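Local coordinates for citrate lyase, subunit 1 (Methanosaeta concilii, PDB 6HXI), which forms part of an ATP citrate lyase, which probably uses ATP to turn citrate and coenzyme A into acetyl-CoA and oxaloacetate, at residues Glu270-Thr275 / Ala296-Asn301; Lys334-Gly339 / Ile371-Arg376. One frame throughout, in Å; residues are numbered along the deposited sequence.

Contact 1 (Glu270-Thr275 / Ala296-Asn301)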
loop_
_atom_site.group_PDB
_atom_site.type_symbol
_atom_site.label_atom_id
_atom_site.label_comp_id
_atom_site.label_asym_id
_atom_site.label_seq_id
_atom_site.Cartn_x
_atom_site.Cartn_y
_atom_site.Cartn_z
ATOM N N GLU C 270 2.909 59.425 -35.150
ATOM C CA GLU C 270 1.909 60.481 -34.964
ATOM C C GLU C 270 0.588 60.249 -35.742
ATOM O O GLU C 270 -0.251 61.155 -35.814
ATOM C CB GLU C 270 2.502 61.878 -35.283
ATOM C CG GLU C 270 3.792 62.222 -34.548
ATOM C CD GLU C 270 3.801 61.949 -33.058
ATOM O OE1 GLU C 270 2.927 62.494 -32.344
ATOM O OE2 GLU C 270 4.685 61.184 -32.606
ATOM N N GLY C 271 0.401 59.047 -36.286
ATOM C CA GLY C 271 -0.810 58.679 -37.015
ATOM C C GLY C 271 -1.980 58.401 -36.090
ATOM O O GLY C 271 -1.789 57.842 -35.003
ATOM N N ARG C 272 -3.198 58.793 -36.502
ATOM C CA ARG C 272 -4.399 58.589 -35.690
ATOM C C ARG C 272 -5.140 57.262 -36.015
ATOM O O ARG C 272 -6.061 56.905 -35.276
ATOM C CB ARG C 272 -5.349 59.814 -35.719
ATOM C CG ARG C 272 -5.954 60.190 -37.081
ATOM C CD ARG C 272 -6.911 61.382 -36.998
ATOM N NE ARG C 272 -8.030 61.134 -36.083
ATOM C CZ ARG C 272 -9.172 60.544 -36.426
ATOM N NH1 ARG C 272 -9.379 60.159 -37.679
ATOM N NH2 ARG C 272 -10.115 60.334 -35.519
ATOM N N VAL C 273 -4.721 56.515 -37.071
ATOM C CA VAL C 273 -5.354 55.223 -37.393
ATOM C C VAL C 273 -4.446 54.038 -37.006
ATOM O O VAL C 273 -3.393 53.807 -37.621
ATOM C CB VAL C 273 -5.897 55.071 -38.841
ATOM C CG1 VAL C 273 -6.733 53.788 -38.984
ATOM C CG2 VAL C 273 -6.693 56.288 -39.271
ATOM N N TRP C 274 -4.861 53.293 -35.993
ATOM C CA TRP C 274 -4.092 52.125 -35.589
ATOM C C TRP C 274 -4.873 50.860 -35.905
ATOM O O TRP C 274 -6.118 50.858 -35.926
ATOM C CB TRP C 274 -3.667 52.196 -34.121
ATOM C CG TRP C 274 -2.658 53.268 -33.843
ATOM C CD1 TRP C 274 -2.892 54.608 -33.734
ATOM C CD2 TRP C 274 -1.253 53.085 -33.627
ATOM N NE1 TRP C 274 -1.719 55.272 -33.460
ATOM C CE2 TRP C 274 -0.698 54.361 -33.381
ATOM C CE3 TRP C 274 -0.402 51.969 -33.639
ATOM C CZ2 TRP C 274 0.666 54.549 -33.154
ATOM C CZ3 TRP C 274 0.947 52.154 -33.382
ATOM C CH2 TRP C 274 1.467 53.429 -33.149
ATOM N N THR C 275 -4.139 49.799 -36.212
ATOM C CA THR C 275 -4.771 48.550 -36.575
ATOM C C THR C 275 -4.209 47.349 -35.829
ATOM O O THR C 275 -2.996 47.246 -35.590
ATOM C CB THR C 275 -4.679 48.317 -38.097
ATOM O OG1 THR C 275 -3.307 48.330 -38.516
ATOM C CG2 THR C 275 -5.526 49.299 -38.909
ATOM N N ALA C 296 -3.892 57.151 -45.965
ATOM C CA ALA C 296 -2.549 56.538 -45.968
ATOM C C ALA C 296 -1.613 57.255 -44.983
ATOM O O ALA C 296 -0.827 56.615 -44.274
ATOM C CB ALA C 296 -1.954 56.593 -47.367
ATOM N N ASP C 297 -1.738 58.588 -44.936
ATOM C CA ASP C 297 -0.983 59.471 -44.065
ATOM C C ASP C 297 -1.308 59.188 -42.593
ATOM O O ASP C 297 -0.398 59.165 -41.768
ATOM C CB ASP C 297 -1.282 60.940 -44.418
ATOM C CG ASP C 297 -1.189 61.299 -45.900
ATOM O OD1 ASP C 297 -0.536 60.538 -46.665
ATOM O OD2 ASP C 297 -1.756 62.345 -46.293
ATOM N N GLU C 298 -2.594 58.931 -42.274
ATOM C CA GLU C 298 -3.003 58.630 -40.904
ATOM C C GLU C 298 -2.762 57.167 -40.490
ATOM O O GLU C 298 -2.953 56.823 -39.315
ATOM C CB GLU C 298 -4.448 59.060 -40.630
ATOM C CG GLU C 298 -4.624 60.572 -40.538
ATOM C CD GLU C 298 -3.672 61.391 -39.674
ATOM O OE1 GLU C 298 -3.060 60.838 -38.730
ATOM O OE2 GLU C 298 -3.563 62.611 -39.934
ATOM N N MET C 299 -2.322 56.315 -41.427
ATOM C CA MET C 299 -2.033 54.919 -41.104
ATOM C C MET C 299 -0.763 54.834 -40.277
ATOM O O MET C 299 0.347 54.916 -40.807
ATOM C CB MET C 299 -1.954 54.060 -42.352
ATOM C CG MET C 299 -2.919 52.939 -42.308
ATOM S SD MET C 299 -2.498 51.679 -43.508
ATOM C CE MET C 299 -3.112 52.391 -44.881
ATOM N N ALA C 300 -0.947 54.739 -38.962
ATOM C CA ALA C 300 0.120 54.708 -37.975
ATOM C C ALA C 300 0.994 53.454 -37.981
ATOM O O ALA C 300 2.147 53.509 -37.522
ATOM C CB ALA C 300 -0.461 54.925 -36.603
ATOM N N ASN C 301 0.451 52.323 -38.472
ATOM C CA ASN C 301 1.195 51.065 -38.493
ATOM C C ASN C 301 0.598 50.026 -39.437
ATOM O O ASN C 301 -0.556 50.155 -39.864
ATOM C CB ASN C 301 1.223 50.452 -37.079
ATOM C CG ASN C 301 -0.102 49.835 -36.672
ATOM O OD1 ASN C 301 -1.131 50.505 -36.567
ATOM N ND2 ASN C 301 -0.116 48.538 -36.478
#
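Strand 273-275, outermost within this chain in the parallel four-stranded sheet of the citrate-binding region, which is related to succinyl-CoA synthetase, is flanked here by the loop leading from helix 280-292 into strand 301-306. The pairing is a single beta bridge, between Val273 and Met299, and two backbone bonds define it: Val273 N donates to Glu298 O (2.9 Å), and Val273 O accepts from Ala300 N (2.9 Å). Side chains extend the match on both sides of that bridge. Upstream, the Glu298 chain folds back at chi2 (-48°), so that OE1 takes Arg272 N on its anti lone pair at 3.0 Å. The donor is main chain, so this is no salt bridge; the Arg272 guanidinium lies apart from the carboxylate and bonds instead to the carbonyls of Asn332 and Gly333. Downstream, the Asn301 amide stands in for a backbone: its OD1 receives Thr275 N at 3.1 Å, while ND2 reaches Thr275 O, so one flat group holds both main-chain polar atoms of Thr275. The crowded chi1 of Asn301 (75°) brings the amide there. Between these grips Trp274 lies across the loop, with Ala300 CB over one face of its indole, 3.4 Å from the centroid of the five-membered ring and 17° off the normal, a CH-pi contact. Ile321, Leu324 and Met325 of helix 311-325 also pack on the Trp274 side chain. An alanine in place of Trp274 would probably deprive both Ala300 CB and that helix of their shared packing surface, and would lose the indole N-H. Gly271 packs here without a side chain; on this backbone a CB would run into Ala300 CA and Glu298 O. Its carbonyl turns to the indole, where Trp274 NE1 makes a weak, bent hydrogen bond to Gly271 O of 3.0 Å.

Contact 2 (Lys334-Gly339 / Ile371-Arg376)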
loop_
_atom_site.group_PDB
_atom_site.type_symbol
_atom_site.label_atom_id
_atom_site.label_comp_id
_atom_site.label_asym_id
_atom_site.label_seq_id
_atom_site.Cartn_x
_atom_site.Cartn_y
_atom_site.Cartn_z
ATOM N N LYS C 334 -8.136 59.309 -31.723
ATOM C CA LYS C 334 -7.418 58.246 -32.421
ATOM C C LYS C 334 -8.361 57.062 -32.575
ATOM O O LYS C 334 -9.238 56.876 -31.739
ATOM C CB LYS C 334 -6.135 57.843 -31.675
ATOM C CG LYS C 334 -4.975 58.772 -31.974
ATOM C CD LYS C 334 -3.760 58.497 -31.126
ATOM C CE LYS C 334 -2.654 59.450 -31.510
ATOM N NZ LYS C 334 -1.504 59.372 -30.579
ATOM N N VAL C 335 -8.210 56.281 -33.644
ATOM C CA VAL C 335 -9.055 55.107 -33.883
ATOM C C VAL C 335 -8.252 53.787 -33.832
ATOM O O VAL C 335 -7.173 53.698 -34.427
ATOM C CB VAL C 335 -9.865 55.272 -35.196
ATOM C CG1 VAL C 335 -10.581 53.991 -35.565
ATOM C CG2 VAL C 335 -10.866 56.420 -35.094
ATOM N N LEU C 336 -8.780 52.771 -33.091
ATOM C CA LEU C 336 -8.219 51.413 -32.985
ATOM C C LEU C 336 -9.134 50.413 -33.713
ATOM O O LEU C 336 -10.259 50.178 -33.274
ATOM C CB LEU C 336 -7.955 50.961 -31.527
ATOM C CG LEU C 336 -7.371 49.520 -31.311
ATOM C CD1 LEU C 336 -6.061 49.262 -32.125
ATOM C CD2 LEU C 336 -7.146 49.228 -29.833
ATOM N N LEU C 337 -8.626 49.831 -34.822
ATOM C CA LEU C 337 -9.368 48.870 -35.635
ATOM C C LEU C 337 -8.909 47.446 -35.372
ATOM O O LEU C 337 -7.849 47.032 -35.838
ATOM C CB LEU C 337 -9.283 49.226 -37.134
ATOM C CG LEU C 337 -9.743 50.639 -37.532
ATOM C CD1 LEU C 337 -9.293 50.973 -38.930
ATOM C CD2 LEU C 337 -11.252 50.780 -37.443
ATOM N N ILE C 338 -9.707 46.715 -34.588
ATOM C CA ILE C 338 -9.479 45.312 -34.216
ATOM C C ILE C 338 -10.301 44.457 -35.161
ATOM O O ILE C 338 -11.443 44.085 -34.870
ATOM C CB ILE C 338 -9.769 45.027 -32.711
ATOM C CG1 ILE C 338 -9.193 46.162 -31.793
ATOM C CG2 ILE C 338 -9.231 43.615 -32.338
ATOM C CD1 ILE C 338 -9.404 46.031 -30.305
ATOM N N GLY C 339 -9.723 44.191 -36.318
ATOM C CA GLY C 339 -10.419 43.444 -37.356
ATOM C C GLY C 339 -9.853 42.084 -37.669
ATOM O O GLY C 339 -9.023 41.551 -36.928
ATOM N N ILE C 371 -9.536 57.825 -27.641
ATOM C CA ILE C 371 -9.456 56.642 -28.491
ATOM C C ILE C 371 -10.828 55.958 -28.603
ATOM O O ILE C 371 -11.531 55.803 -27.601
ATOM C CB ILE C 371 -8.299 55.700 -28.030
ATOM C CG1 ILE C 371 -6.922 56.392 -28.232
ATOM C CG2 ILE C 371 -8.340 54.335 -28.739
ATOM C CD1 ILE C 371 -5.693 55.713 -27.569
ATOM N N GLU C 372 -11.205 55.599 -29.854
ATOM C CA GLU C 372 -12.436 54.901 -30.232
ATOM C C GLU C 372 -12.050 53.540 -30.811
ATOM O O GLU C 372 -11.214 53.471 -31.716
ATOM C CB GLU C 372 -13.238 55.720 -31.253
ATOM C CG GLU C 372 -13.963 56.905 -30.647
ATOM C CD GLU C 372 -14.251 58.038 -31.612
ATOM O OE1 GLU C 372 -14.517 57.762 -32.804
ATOM O OE2 GLU C 372 -14.232 59.208 -31.164
ATOM N N ILE C 373 -12.618 52.462 -30.255
ATOM C CA ILE C 373 -12.302 51.089 -30.659
ATOM C C ILE C 373 -13.395 50.513 -31.558
ATOM O O ILE C 373 -14.573 50.624 -31.228
ATOM C CB ILE C 373 -11.981 50.199 -29.414
ATOM C CG1 ILE C 373 -10.754 50.734 -28.647
ATOM C CG2 ILE C 373 -11.780 48.728 -29.789
ATOM C CD1 ILE C 373 -10.944 50.869 -27.172
ATOM N N TYR C 374 -12.998 49.918 -32.700
ATOM C CA TYR C 374 -13.902 49.292 -33.673
ATOM C C TYR C 374 -13.447 47.843 -33.897
ATOM O O TYR C 374 -12.289 47.601 -34.250
ATOM C CB TYR C 374 -13.950 50.088 -34.995
ATOM C CG TYR C 374 -14.464 51.503 -34.836
ATOM C CD1 TYR C 374 -13.643 52.518 -34.342
ATOM C CD2 TYR C 374 -15.768 51.835 -35.191
ATOM C CE1 TYR C 374 -14.120 53.820 -34.172
ATOM C CE2 TYR C 374 -16.251 53.137 -35.038
ATOM C CZ TYR C 374 -15.423 54.126 -34.533
ATOM O OH TYR C 374 -15.904 55.405 -34.390
ATOM N N VAL C 375 -14.349 46.883 -33.631
ATOM C CA VAL C 375 -14.097 45.444 -33.727
ATOM C C VAL C 375 -15.012 44.739 -34.748
ATOM O O VAL C 375 -16.210 44.986 -34.740
ATOM C CB VAL C 375 -14.233 44.771 -32.332
ATOM C CG1 VAL C 375 -13.767 43.310 -32.373
ATOM C CG2 VAL C 375 -13.494 45.560 -31.247
ATOM N N ARG C 376 -14.441 43.852 -35.594
ATOM C CA ARG C 376 -15.149 42.977 -36.537
ATOM C C ARG C 376 -14.399 41.645 -36.535
ATOM O O ARG C 376 -13.272 41.575 -37.019
ATOM C CB ARG C 376 -15.243 43.542 -37.964
ATOM C CG ARG C 376 -16.179 42.730 -38.887
ATOM C CD ARG C 376 -15.515 41.519 -39.550
ATOM N NE ARG C 376 -16.430 40.775 -40.424
ATOM C CZ ARG C 376 -16.079 39.742 -41.188
ATOM N NH1 ARG C 376 -14.822 39.312 -41.202
ATOM N NH2 ARG C 376 -16.978 39.146 -41.960
#
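The Tyr374 ring has Leu336 O at its edge, near the ring plane, while Val335 CG1 and Leu337 CD2 approach it obliquely from the neighbouring strand. Val335 CG1 comes closest to the ring, 3.6 Å from Tyr374 CD1; Leu337 CD2 rests at the root of the side chain, 3.7 Å from Tyr374 CB. At the far end of the ring the hydroxyl donates along its own strand, Tyr374 OH lying 3.2 Å from Glu372 OE1, whose anti lone pair accepts. Two residues of the same sheet face are thus tied together, and the phenol is held at its tip. Strands 334-338 and 371-376 are parallel neighbours, 21° apart, joined by a beta-alpha-beta crossover through helices 348-361 and 363-368. Five backbone hydrogen bonds stitch them, donors alternating between the strands; Tyr374 N to Leu336 O, at 2.8 Å with an N-H...O angle of 170°, also lies nearly along the C=O axis. Short CA-H...O contacts fill the gaps, as from Val375 CA to Ile338 O at 3.2 Å. On the opposite face Ile338 and Ile373 run side by side, Ile338 CD1 being 3.6 Å from Ile373 CG2, beneath Phe352, Val355 and Leu359 of helix 348-361. At the strand end Arg376, whose side chain is about 8 Å from a bound citrate, sends NH1 to Glu184 of the succinyl-CoA ligase alpha-type chain in a salt bridge.

Overall arrangement
Both contacts are largely buried and meet in one sheet: strand 273-275 of contact 1 neighbours strand 334-338 of contact 2, with Arg272 O 2.8 Å from Val335 N and Trp274 N 2.8 Å from Val335 O, both probable hydrogen bonds. Contact 2 lies further inside the sheet, where regular backbone pairing and aliphatic packing do the work and 11 of its 12 touching residues are buried. Contact 1 joins an outer strand to a loop and has exposed Glu270 at its margin; there the backbone match is brief, so carboxylate and amide side chains supply bonds that in contact 2 come from the main chain.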